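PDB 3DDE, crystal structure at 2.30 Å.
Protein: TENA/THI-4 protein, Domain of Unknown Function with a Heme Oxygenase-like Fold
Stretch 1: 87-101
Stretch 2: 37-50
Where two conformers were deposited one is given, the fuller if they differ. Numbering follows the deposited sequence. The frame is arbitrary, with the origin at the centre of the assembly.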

ATOM      1  N   HIS A  87      11.843  18.876   6.446  1.00 53.29           N
ATOM      2  CA  HIS A  87      11.298  20.230   6.586  0.50 53.40           C
ATOM      3  C   HIS A  87      10.573  20.428   7.926  1.00 53.15           C
ATOM      4  O   HIS A  87      10.562  21.537   8.468  1.00 53.51           O
ATOM      5  CB  HIS A  87      10.376  20.537   5.393  0.50 53.79           C
ATOM      6  CG  HIS A  87       9.886  21.953   5.334  0.50 54.02           C
ATOM      7  ND1 HIS A  87      10.736  23.034   5.256  0.50 54.70           N
ATOM      8  CD2 HIS A  87       8.632  22.457   5.269  0.50 54.26           C
ATOM      9  CE1 HIS A  87      10.025  24.147   5.192  0.50 54.65           C
ATOM     10  NE2 HIS A  87       8.746  23.822   5.191  0.50 54.35           N
ATOM     11  N   GLU A  88       9.974  19.358   8.459  1.00 52.25           N
ATOM     12  CA  GLU A  88       9.284  19.440   9.755  1.00 51.73           C
ATOM     13  C   GLU A  88      10.255  19.805  10.898  1.00 51.71           C
ATOM     14  O   GLU A  88       9.858  20.375  11.913  1.00 52.04           O
ATOM     15  CB  GLU A  88       8.510  18.141  10.096  1.00 51.99           C
ATOM     16  CG  GLU A  88       9.310  16.897  10.590  1.00 51.60           C
ATOM     17  CD  GLU A  88      10.056  16.152   9.492  1.00 51.41           C
ATOM     18  OE1 GLU A  88       9.902  16.527   8.310  1.00 51.76           O
ATOM     19  OE2 GLU A  88      10.803  15.188   9.818  1.00 51.54           O
ATOM     20  N   LEU A  89      11.530  19.484  10.738  1.00 51.26           N
ATOM     21  CA  LEU A  89      12.509  19.807  11.776  1.00 51.89           C
ATOM     22  C   LEU A  89      12.608  21.312  12.000  1.00 51.78           C
ATOM     23  O   LEU A  89      12.861  21.740  13.116  1.00 51.26           O
ATOM     24  CB  LEU A  89      13.874  19.180  11.472  1.00 52.01           C
ATOM     25  CG  LEU A  89      13.851  17.649  11.522  1.00 52.27           C
ATOM     26  CD1 LEU A  89      15.195  17.066  11.138  1.00 51.71           C
ATOM     27  CD2 LEU A  89      13.443  17.175  12.907  1.00 52.45           C
HETATM   28  N   MSE A  90      12.361  22.100  10.954  1.00 52.64           N
HETATM   29  CA  MSE A  90      12.373  23.566  11.055  0.50 53.59           C
HETATM   30  C   MSE A  90      11.255  24.064  11.970  1.00 52.68           C
HETATM   31  O   MSE A  90      11.425  25.046  12.679  1.00 53.29           O
HETATM   32  CB  MSE A  90      12.240  24.224   9.677  0.50 54.15           C
HETATM   33  CG  MSE A  90      13.312  23.813   8.671  0.50 54.61           C
HETATM   34 SE   MSE A  90      13.236  24.875   7.036  0.38 55.11          SE
HETATM   35  CE  MSE A  90      14.109  26.519   7.688  0.50 55.06           C
ATOM     36  N   ALA A  91      10.104  23.393  11.947  1.00 52.48           N
ATOM     37  CA  ALA A  91       8.978  23.774  12.813  1.00 51.87           C
ATOM     38  C   ALA A  91       9.316  23.399  14.261  1.00 51.69           C
ATOM     39  O   ALA A  91       9.025  24.148  15.192  1.00 51.13           O
ATOM     40  CB  ALA A  91       7.721  23.082  12.374  1.00 51.23           C
ATOM     41  N   LEU A  92       9.947  22.238  14.430  1.00 51.98           N
ATOM     42  CA  LEU A  92      10.332  21.740  15.744  1.00 51.95           C
ATOM     43  C   LEU A  92      11.441  22.624  16.333  1.00 51.03           C
ATOM     44  O   LEU A  92      11.504  22.806  17.536  1.00 50.83           O
ATOM     45  CB  LEU A  92      10.759  20.274  15.648  1.00 52.64           C
ATOM     46  CG  LEU A  92      10.931  19.503  16.962  1.00 53.15           C
ATOM     47  CD1 LEU A  92       9.602  19.415  17.701  1.00 53.24           C
ATOM     48  CD2 LEU A  92      11.486  18.098  16.677  1.00 53.25           C
ATOM     49  N   SER A  93      12.292  23.166  15.462  1.00 50.29           N
ATOM     50  CA  SER A  93      13.357  24.090  15.841  1.00 49.71           C
ATOM     51  C   SER A  93      12.783  25.428  16.313  1.00 49.78           C
ATOM     52  O   SER A  93      13.285  26.020  17.257  1.00 49.60           O
ATOM     53  CB  SER A  93      14.311  24.306  14.662  1.00 49.39           C
ATOM     54  OG  SER A  93      15.349  25.226  14.986  1.00 48.63           O
ATOM     55  N   ASP A  94      11.734  25.902  15.645  1.00 50.02           N
ATOM     56  CA  ASP A  94      11.063  27.139  16.032  1.00 49.74           C
ATOM     57  C   ASP A  94      10.413  27.008  17.416  1.00 49.79           C
ATOM     58  O   ASP A  94      10.424  27.961  18.205  1.00 49.86           O
ATOM     59  CB  ASP A  94       9.989  27.503  15.008  1.00 50.04           C
ATOM     60  CG  ASP A  94      10.560  27.879  13.651  1.00 49.81           C
ATOM     61  OD1 ASP A  94      11.754  28.248  13.576  1.00 48.75           O
ATOM     62  OD2 ASP A  94       9.784  27.818  12.660  1.00 50.03           O
ATOM     63  N   ILE A  95       9.844  25.838  17.699  1.00 49.75           N
ATOM     64  CA  ILE A  95       9.195  25.570  18.988  1.00 49.65           C
ATOM     65  C   ILE A  95      10.229  25.571  20.104  1.00 49.79           C
ATOM     66  O   ILE A  95       9.965  26.071  21.199  1.00 48.94           O
ATOM     67  CB  ILE A  95       8.381  24.237  18.967  1.00 49.59           C
ATOM     68  CG1 ILE A  95       7.155  24.374  18.042  1.00 49.26           C
ATOM     69  CG2 ILE A  95       7.922  23.846  20.378  1.00 49.38           C
ATOM     70  CD1 ILE A  95       6.454  23.053  17.706  1.00 49.41           C
ATOM     71  N   ALA A  96      11.410  25.025  19.811  1.00 50.23           N
ATOM     72  CA  ALA A  96      12.525  25.001  20.768  1.00 50.58           C
ATOM     73  C   ALA A  96      13.090  26.414  20.992  1.00 50.69           C
ATOM     74  O   ALA A  96      13.510  26.772  22.107  1.00 49.67           O
ATOM     75  CB  ALA A  96      13.611  24.051  20.272  1.00 50.39           C
ATOM     76  N   SER A  97      13.059  27.222  19.932  1.00 51.29           N
ATOM     77  CA  SER A  97      13.562  28.597  19.975  1.00 51.86           C
ATOM     78  C   SER A  97      12.743  29.528  20.868  1.00 51.47           C
ATOM     79  O   SER A  97      13.257  30.565  21.276  1.00 50.78           O
ATOM     80  CB  SER A  97      13.663  29.181  18.557  1.00 52.43           C
ATOM     81  OG  SER A  97      14.724  28.450  17.768  1.00 52.88           O
ATOM     82  N   ILE A  98      11.479  29.181  21.153  1.00 50.97           N
ATOM     83  CA  ILE A  98      10.656  29.998  22.067  1.00 50.88           C
ATOM     84  C   ILE A  98      10.555  29.388  23.477  1.00 50.98           C
ATOM     85  O   ILE A  98       9.637  29.703  24.244  1.00 50.96           O
ATOM     86  CB  ILE A  98       9.277  30.364  21.496  1.00 50.79           C
ATOM     87  CG1 ILE A  98       8.444  29.117  21.184  1.00 50.97           C
ATOM     88  CG2 ILE A  98       9.454  31.228  20.256  1.00 50.80           C
ATOM     89  CD1 ILE A  98       7.009  29.438  20.897  1.00 50.90           C
ATOM     90  N   GLY A  99      11.519  28.524  23.809  1.00 50.73           N
ATOM     91  CA  GLY A  99      11.642  27.954  25.154  1.00 50.32           C
ATOM     92  C   GLY A  99      10.875  26.693  25.511  1.00 50.18           C
ATOM     93  O   GLY A  99      10.780  26.370  26.699  1.00 49.81           O
ATOM     94  N   PHE A 100      10.336  25.981  24.521  1.00 49.66           N
ATOM     95  CA  PHE A 100       9.595  24.734  24.778  1.00 49.77           C
ATOM     96  C   PHE A 100      10.408  23.484  24.424  1.00 50.26           C
ATOM     97  O   PHE A 100      11.347  23.530  23.631  1.00 49.46           O
ATOM     98  CB  PHE A 100       8.241  24.692  24.038  1.00 48.78           C
ATOM     99  CG  PHE A 100       7.295  25.786  24.442  1.00 48.40           C
ATOM    100  CD1 PHE A 100       6.801  25.853  25.744  1.00 48.60           C
ATOM    101  CD2 PHE A 100       6.893  26.745  23.529  1.00 48.28           C
ATOM    102  CE1 PHE A 100       5.941  26.865  26.131  1.00 48.49           C
ATOM    103  CE2 PHE A 100       6.021  27.760  23.904  1.00 48.55           C
ATOM    104  CZ  PHE A 100       5.543  27.819  25.205  1.00 48.59           C
ATOM    105  N   ASP A 101       9.980  22.366  24.999  1.00 51.18           N
ATOM    106  CA  ASP A 101      10.649  21.078  24.888  1.00 51.40           C
ATOM    107  C   ASP A 101      10.308  20.347  23.583  1.00 51.16           C
ATOM    108  O   ASP A 101       9.146  20.071  23.308  1.00 50.75           O
ATOM    109  CB  ASP A 101      10.216  20.235  26.107  1.00 51.94           C
ATOM    110  CG  ASP A 101      11.138  19.061  26.389  1.00 53.04           C
ATOM    111  OD1 ASP A 101      11.747  18.510  25.445  1.00 53.74           O
ATOM    112  OD2 ASP A 101      11.256  18.687  27.586  1.00 53.70           O
TER
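Stretch 2 37-50: TKALYAIYMTETYH

Two helices that run nearly antiparallel can pack closely with no hydrogen bond between them among the atoms modelled, provided that small residues and well-chosen rotamers share the seam. The TENA/THI-4 protein offers a worked example. Stretch 2 is helical from K38 through H50 and onward, with T37 as its N-cap: the p rotamer of T37 brings OG1 within 3.4 Å of L40 N, a weak capping bond. Its axis passes 8.5 Å from that of helix 88-97, with an angle of 161° between their N-to-C directions. E88 therefore lies beside Y49, I95 beside A42, and I98 beside K38.

At the E88 end, Y49 covers the most ground. Its CA-to-CB bond points sideways, but chi1 in t brings the ring nearer to stretch 1, so that Y49 CE1 lies 3.6 Å from E88 CG and Y49 CD1 4.2 Å from L92 CB. E88 itself starts toward the partner, and its p, m conformation leads the carboxylate away.

In the middle, A91 leaves room for selenomethionine M45, whose all-m side chain brings CE to 3.5 Å from A91 CB. I95 also sets out sideways, yet its m, t rotamer places CG1 3.6 Å from M45 CB and CD1 3.5 Å from T46 OG1. That hydroxyl, with T46 in m, donates to its own helix, OG1 lying 2.8 Å from A42 O.

Beyond the helical turns of stretch 1, the chain keeps contributing. I98, in p, t, directs CD1 to the edge of the Y41 ring, 3.6 Å from CD2. G99 adopts a positive phi at which a CB would jam against the preceding carbonyl, and F100 follows, its m rotamer setting CE2 3.6 Å from A42 CB. K38, modelled only to CB, approaches the same ring, its CB 4.0 Å from F100 CZ.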

ATOM      1  N   THR A  37       0.267  34.642  21.830  1.00 50.95           N
ATOM      2  CA  THR A  37       1.140  34.287  22.948  1.00 50.54           C
ATOM      3  C   THR A  37       2.064  33.147  22.519  1.00 50.98           C
ATOM      4  O   THR A  37       1.879  32.556  21.448  1.00 51.12           O
ATOM      5  CB  THR A  37       0.329  33.910  24.228  1.00 50.24           C
ATOM      6  OG1 THR A  37      -0.337  32.661  24.056  1.00 50.34           O
ATOM      7  CG2 THR A  37      -0.713  34.971  24.547  1.00 50.26           C
ATOM      8  N   LYS A  38       3.067  32.850  23.342  1.00 50.90           N
ATOM      9  CA  LYS A  38       4.005  31.766  23.048  1.00 51.13           C
ATOM     10  C   LYS A  38       3.243  30.440  22.906  1.00 51.07           C
ATOM     11  O   LYS A  38       3.450  29.691  21.944  1.00 51.43           O
ATOM     12  CB  LYS A  38       5.071  31.671  24.149  1.00 51.09           C
ATOM     13  N   ALA A  39       2.338  30.183  23.851  1.00 50.87           N
ATOM     14  CA  ALA A  39       1.522  28.969  23.868  1.00 50.51           C
ATOM     15  C   ALA A  39       0.709  28.795  22.586  1.00 50.84           C
ATOM     16  O   ALA A  39       0.635  27.696  22.030  1.00 50.22           O
ATOM     17  CB  ALA A  39       0.598  28.968  25.076  1.00 49.74           C
ATOM     18  N   LEU A  40       0.086  29.878  22.124  1.00 51.02           N
ATOM     19  CA  LEU A  40      -0.701  29.833  20.889  1.00 50.51           C
ATOM     20  C   LEU A  40       0.182  29.471  19.690  1.00 50.76           C
ATOM     21  O   LEU A  40      -0.182  28.628  18.874  1.00 50.22           O
ATOM     22  CB  LEU A  40      -1.400  31.167  20.629  1.00 50.33           C
ATOM     23  CG  LEU A  40      -2.269  31.257  19.369  1.00 50.33           C
ATOM     24  CD1 LEU A  40      -3.392  30.236  19.445  1.00 50.38           C
ATOM     25  CD2 LEU A  40      -2.827  32.661  19.167  1.00 49.96           C
ATOM     26  N   TYR A  41       1.348  30.108  19.600  1.00 50.82           N
ATOM     27  CA  TYR A  41       2.269  29.866  18.500  1.00 50.72           C
ATOM     28  C   TYR A  41       2.771  28.414  18.527  1.00 50.79           C
ATOM     29  O   TYR A  41       2.843  27.764  17.489  1.00 50.51           O
ATOM     30  CB  TYR A  41       3.399  30.896  18.547  1.00 50.42           C
ATOM     31  CG  TYR A  41       4.415  30.766  17.441  1.00 50.57           C
ATOM     32  CD1 TYR A  41       4.036  30.889  16.102  1.00 50.32           C
ATOM     33  CD2 TYR A  41       5.761  30.561  17.729  1.00 50.20           C
ATOM     34  CE1 TYR A  41       4.969  30.768  15.076  1.00 50.47           C
ATOM     35  CE2 TYR A  41       6.699  30.445  16.714  1.00 50.42           C
ATOM     36  CZ  TYR A  41       6.301  30.557  15.391  1.00 50.34           C
ATOM     37  OH  TYR A  41       7.226  30.440  14.378  1.00 50.58           O
ATOM     38  N   ALA A  42       3.067  27.903  19.721  1.00 50.83           N
ATOM     39  CA  ALA A  42       3.518  26.518  19.891  1.00 50.56           C
ATOM     40  C   ALA A  42       2.443  25.504  19.476  1.00 50.49           C
ATOM     41  O   ALA A  42       2.729  24.573  18.727  1.00 50.42           O
ATOM     42  CB  ALA A  42       3.920  26.278  21.329  1.00 50.61           C
ATOM     43  N   ILE A  43       1.225  25.677  19.983  1.00 50.37           N
ATOM     44  CA  ILE A  43       0.099  24.786  19.654  1.00 50.81           C
ATOM     45  C   ILE A  43      -0.043  24.665  18.139  1.00 51.20           C
ATOM     46  O   ILE A  43      -0.081  23.555  17.594  1.00 51.15           O
ATOM     47  CB  ILE A  43      -1.227  25.299  20.249  1.00 50.83           C
ATOM     48  CG1 ILE A  43      -1.227  25.119  21.775  1.00 50.85           C
ATOM     49  CG2 ILE A  43      -2.424  24.567  19.620  1.00 50.79           C
ATOM     50  CD1 ILE A  43      -2.369  25.827  22.501  1.00 50.63           C
ATOM     51  N   TYR A  44      -0.069  25.814  17.476  1.00 51.24           N
ATOM     52  CA  TYR A  44      -0.116  25.866  16.035  1.00 52.49           C
ATOM     53  C   TYR A  44       1.115  25.277  15.307  1.00 52.18           C
ATOM     54  O   TYR A  44       0.951  24.595  14.299  1.00 51.75           O
ATOM     55  CB  TYR A  44      -0.355  27.292  15.556  1.00 54.90           C
ATOM     56  CG  TYR A  44      -0.108  27.438  14.075  1.00 55.86           C
ATOM     57  CD1 TYR A  44      -1.086  27.106  13.130  1.00 56.30           C
ATOM     58  CD2 TYR A  44       1.129  27.880  13.621  1.00 56.50           C
ATOM     59  CE1 TYR A  44      -0.822  27.230  11.772  1.00 56.41           C
ATOM     60  CE2 TYR A  44       1.403  28.003  12.291  1.00 56.35           C
ATOM     61  CZ  TYR A  44       0.439  27.696  11.375  1.00 56.34           C
ATOM     62  OH  TYR A  44       0.797  27.860  10.064  1.00 56.84           O
HETATM   63  N   MSE A  45       2.332  25.561  15.778  1.00 51.79           N
HETATM   64  CA  MSE A  45       3.553  25.041  15.128  1.00 51.58           C
HETATM   65  C   MSE A  45       3.666  23.526  15.320  1.00 50.67           C
HETATM   66  O   MSE A  45       4.240  22.817  14.474  1.00 50.27           O
HETATM   67  CB  MSE A  45       4.823  25.750  15.641  1.00 52.25           C
HETATM   68  CG  MSE A  45       5.007  27.225  15.228  1.00 52.32           C
HETATM   69 SE   MSE A  45       4.985  27.569  13.202  0.75 54.94          SE
HETATM   70  CE  MSE A  45       6.371  26.244  12.674  1.00 53.91           C
ATOM     71  N   THR A  46       3.104  23.029  16.421  1.00 50.02           N
ATOM     72  CA  THR A  46       3.077  21.591  16.685  1.00 49.27           C
ATOM     73  C   THR A  46       2.248  20.876  15.630  1.00 49.71           C
ATOM     74  O   THR A  46       2.669  19.838  15.130  1.00 49.97           O
ATOM     75  CB  THR A  46       2.541  21.292  18.092  1.00 48.37           C
ATOM     76  OG1 THR A  46       3.402  21.913  19.050  1.00 47.52           O
ATOM     77  CG2 THR A  46       2.482  19.804  18.362  1.00 47.77           C
ATOM     78  N   GLU A  47       1.075  21.415  15.274  1.00 50.06           N
ATOM     79  CA  GLU A  47       0.247  20.776  14.245  1.00 50.00           C
ATOM     80  C   GLU A  47       0.878  20.890  12.864  1.00 50.17           C
ATOM     81  O   GLU A  47       0.723  19.996  12.020  1.00 49.84           O
ATOM     82  CB  GLU A  47      -1.183  21.324  14.210  1.00 49.94           C
ATOM     83  CG  GLU A  47      -1.952  21.074  15.488  1.00 50.12           C
ATOM     84  CD  GLU A  47      -1.815  19.647  15.959  1.00 50.20           C
ATOM     85  OE1 GLU A  47      -2.296  18.743  15.242  1.00 49.50           O
ATOM     86  OE2 GLU A  47      -1.213  19.438  17.045  1.00 50.31           O
ATOM     87  N   THR A  48       1.571  21.994  12.623  1.00 50.28           N
ATOM     88  CA  THR A  48       2.273  22.177  11.362  1.00 50.63           C
ATOM     89  C   THR A  48       3.340  21.105  11.240  1.00 51.29           C
ATOM     90  O   THR A  48       3.522  20.521  10.169  1.00 51.05           O
ATOM     91  CB  THR A  48       2.879  23.576  11.248  1.00 49.91           C
ATOM     92  OG1 THR A  48       1.809  24.532  11.296  1.00 50.06           O
ATOM     93  CG2 THR A  48       3.635  23.748   9.938  1.00 49.16           C
ATOM     94  N   TYR A  49       4.012  20.841  12.360  1.00 51.94           N
ATOM     95  CA  TYR A  49       5.042  19.813  12.439  1.00 51.78           C
ATOM     96  C   TYR A  49       4.470  18.456  12.080  1.00 51.91           C
ATOM     97  O   TYR A  49       5.088  17.718  11.307  1.00 50.38           O
ATOM     98  CB  TYR A  49       5.673  19.763  13.840  1.00 52.41           C
ATOM     99  CG  TYR A  49       6.345  18.441  14.134  1.00 52.67           C
ATOM    100  CD1 TYR A  49       7.668  18.196  13.767  1.00 52.22           C
ATOM    101  CD2 TYR A  49       5.641  17.427  14.778  1.00 52.60           C
ATOM    102  CE1 TYR A  49       8.259  16.964  14.033  1.00 52.58           C
ATOM    103  CE2 TYR A  49       6.214  16.199  15.046  1.00 52.35           C
ATOM    104  CZ  TYR A  49       7.511  15.967  14.674  1.00 52.93           C
ATOM    105  OH  TYR A  49       8.036  14.720  14.958  1.00 53.42           O
ATOM    106  N   HIS A  50       3.299  18.141  12.649  1.00 51.81           N
ATOM    107  CA  HIS A  50       2.628  16.863  12.409  1.00 51.20           C
ATOM    108  C   HIS A  50       2.298  16.575  10.956  1.00 51.69           C
ATOM    109  O   HIS A  50       2.587  15.499  10.482  1.00 52.56           O
ATOM    110  CB  HIS A  50       1.363  16.728  13.259  1.00 50.28           C
ATOM    111  CG  HIS A  50       1.642  16.496  14.706  1.00 49.99           C
ATOM    112  ND1 HIS A  50       2.510  15.521  15.143  1.00 49.38           N
ATOM    113  CD2 HIS A  50       1.121  17.062  15.819  1.00 50.35           C
ATOM    114  CE1 HIS A  50       2.530  15.512  16.462  1.00 49.95           C
ATOM    115  NE2 HIS A  50       1.705  16.445  16.899  1.00 50.19           N
TER